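Local coordinates for putative large adhesion protein (Lap) involved in biofilm formation (Marinobacter hydrocarbonoclasticus ATCC 49840, PDB 6M8M) that is the sugar-binding PA14 domain of an RTX adhesin, binds glucose beside a calcium ion and probably mediates attachment during biofilm formation, at residues L188-R193 with E200-Q205. Residues are numbered along the deposited sequence; the frame is centred on the assembly and turned at random.
Sequences LRIELR and EIFGSQ
F202 drops its side chain between I190 and L192, and this is where the two arms of the hairpin pack closely. CG2 of I190 lies 3.8 Å from CB of F202, the two side chains running side by side in the same direction. With CG anti to the backbone N (chi1 -177°), the F202 ring is carried inward, and its CD1 comes 3.9 Å from CD2 of L192. Both aliphatic groups meet the ring obliquely; F131 adds an edge-to-face contact and I177, from strand 174-181 of the other sheet, closes in as well. Three backbone bonds join the two segments: L192 and E200 exchange a reciprocal pair, and F202 N gives a nearly straight bond (173°) to I190 O at 2.8 Å. The other face, with R189, E191 and I201 partly exposed, is looser, because E191 and I201 diverge at their non-hydrogen-bonded pair. There I201 reaches back with CD1 to CG of R189, 3.8 Å away. The charged ends look elsewhere, R189 to D79 and E191 to R132. E200, on the L192 side but exposed, hydrogen-bonds H206 through OE2. The short 200-201 strand and the F202 that follows it are therefore held to the PA14 sheet by main-chain bonds and one buried aromatic side chain, not by charge pairing.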
loop_
_atom_site.group_PDB
_atom_site.type_symbol
_atom_site.label_atom_id
_atom_site.label_comp_id
_atom_site.label_asym_id
_atom_site.label_seq_id
_atom_site.Cartn_x
_atom_site.Cartn_y
_atom_site.Cartn_z
ATOM N N LEU A 188 -1.153 5.781 -5.440
ATOM C CA LEU A 188 -0.100 5.132 -4.666
ATOM C C LEU A 188 0.950 4.607 -5.636
ATOM O O LEU A 188 0.685 3.664 -6.390
ATOM C CB LEU A 188 -0.631 3.995 -3.806
ATOM C CG LEU A 188 0.423 3.227 -3.007
ATOM C CD1 LEU A 188 1.108 4.118 -1.983
ATOM C CD2 LEU A 188 -0.213 2.022 -2.330
ATOM N N ARG A 189 2.154 5.168 -5.586
ATOM C CA ARG A 189 3.277 4.689 -6.383
ATOM C C ARG A 189 4.462 4.500 -5.450
ATOM O O ARG A 189 4.921 5.462 -4.822
ATOM C CB ARG A 189 3.632 5.688 -7.486
ATOM C CG ARG A 189 4.768 5.208 -8.373
ATOM C CD ARG A 189 5.213 6.276 -9.352
ATOM N NE ARG A 189 4.136 6.655 -10.258
ATOM C CZ ARG A 189 3.906 7.892 -10.682
ATOM N NH1 ARG A 189 4.660 8.905 -10.264
ATOM N NH2 ARG A 189 2.895 8.129 -11.503
ATOM N N ILE A 190 4.954 3.273 -5.350
ATOM C CA ILE A 190 6.068 2.938 -4.480
ATOM C C ILE A 190 7.257 2.543 -5.343
ATOM O O ILE A 190 7.136 1.680 -6.224
ATOM C CB ILE A 190 5.701 1.810 -3.501
ATOM C CG1 ILE A 190 4.487 2.224 -2.676
ATOM C CG2 ILE A 190 6.884 1.462 -2.615
ATOM C CD1 ILE A 190 4.013 1.204 -1.675
ATOM N N GLU A 191 8.397 3.170 -5.072
ATOM C CA GLU A 191 9.670 2.824 -5.674
ATOM C C GLU A 191 10.626 2.328 -4.602
ATOM O O GLU A 191 10.558 2.745 -3.446
ATOM C CB GLU A 191 10.309 4.039 -6.343
ATOM C CG GLU A 191 9.556 4.636 -7.501
ATOM C CD GLU A 191 9.987 6.059 -7.771
ATOM O OE1 GLU A 191 10.583 6.303 -8.846
ATOM O OE2 GLU A 191 9.765 6.919 -6.897
ATOM N N LEU A 192 11.546 1.462 -5.002
ATOM C CA LEU A 192 12.579 0.918 -4.124
ATOM C C LEU A 192 13.916 1.022 -4.835
ATOM O O LEU A 192 14.001 0.774 -6.042
ATOM C CB LEU A 192 12.255 -0.543 -3.824
ATOM C CG LEU A 192 13.253 -1.280 -2.933
ATOM C CD1 LEU A 192 13.305 -0.709 -1.543
ATOM C CD2 LEU A 192 12.880 -2.762 -2.843
ATOM N N ARG A 193 14.953 1.384 -4.092
ATOM C CA ARG A 193 16.309 1.321 -4.610
ATOM C C ARG A 193 17.230 0.716 -3.569
ATOM O O ARG A 193 16.962 0.739 -2.366
ATOM C CB ARG A 193 16.844 2.691 -4.999
ATOM C CG ARG A 193 17.079 3.633 -3.853
ATOM C CD ARG A 193 17.585 4.926 -4.423
ATOM N NE ARG A 193 17.680 5.977 -3.440
ATOM C CZ ARG A 193 18.156 7.193 -3.703
ATOM N NH1 ARG A 193 18.607 7.485 -4.920
ATOM N NH2 ARG A 193 18.189 8.103 -2.759
ATOM N N GLU A 200 13.398 1.820 -8.767
ATOM C CA GLU A 200 12.583 0.956 -9.603
ATOM C C GLU A 200 11.190 0.893 -8.989
ATOM O O GLU A 200 11.051 0.928 -7.766
ATOM C CB GLU A 200 13.182 -0.475 -9.622
ATOM C CG GLU A 200 14.607 -0.551 -10.177
ATOM C CD GLU A 200 15.317 -1.877 -9.894
ATOM O OE1 GLU A 200 16.495 -2.007 -10.293
ATOM O OE2 GLU A 200 14.731 -2.786 -9.269
ATOM N N ILE A 201 10.155 0.757 -9.824
ATOM C CA ILE A 201 8.815 0.543 -9.283
ATOM C C ILE A 201 8.800 -0.748 -8.477
ATOM O O ILE A 201 9.209 -1.813 -8.957
ATOM C CB ILE A 201 7.761 0.512 -10.402
ATOM C CG1 ILE A 201 7.703 1.836 -11.151
ATOM C CG2 ILE A 201 6.383 0.159 -9.817
ATOM C CD1 ILE A 201 7.172 2.995 -10.335
ATOM N N PHE A 202 8.301 -0.666 -7.250
ATOM C CA PHE A 202 8.269 -1.805 -6.348
ATOM C C PHE A 202 7.195 -2.792 -6.759
ATOM O O PHE A 202 6.098 -2.423 -7.170
ATOM C CB PHE A 202 7.986 -1.274 -4.944
ATOM C CG PHE A 202 7.986 -2.293 -3.852
ATOM C CD1 PHE A 202 9.109 -3.038 -3.575
ATOM C CD2 PHE A 202 6.875 -2.445 -3.036
ATOM C CE1 PHE A 202 9.114 -3.946 -2.538
ATOM C CE2 PHE A 202 6.874 -3.342 -2.010
ATOM C CZ PHE A 202 7.985 -4.082 -1.746
ATOM N N GLY A 203 7.518 -4.069 -6.659
ATOM C CA GLY A 203 6.572 -5.094 -7.040
ATOM C C GLY A 203 7.179 -6.469 -7.091
ATOM O O GLY A 203 8.036 -6.814 -6.275
ATOM N N SER A 204 6.732 -7.254 -8.075
ATOM C CA SER A 204 7.138 -8.651 -8.188
ATOM C C SER A 204 8.648 -8.820 -8.280
ATOM O O SER A 204 9.176 -9.859 -7.869
ATOM C CB SER A 204 6.487 -9.275 -9.420
ATOM O OG SER A 204 5.099 -9.423 -9.222
ATOM N N GLN A 205 9.353 -7.844 -8.848
ATOM C CA GLN A 205 10.810 -7.921 -8.931
ATOM C C GLN A 205 11.468 -7.982 -7.560
ATOM O O GLN A 205 12.615 -8.448 -7.456
ATOM C CB GLN A 205 11.313 -6.697 -9.709
#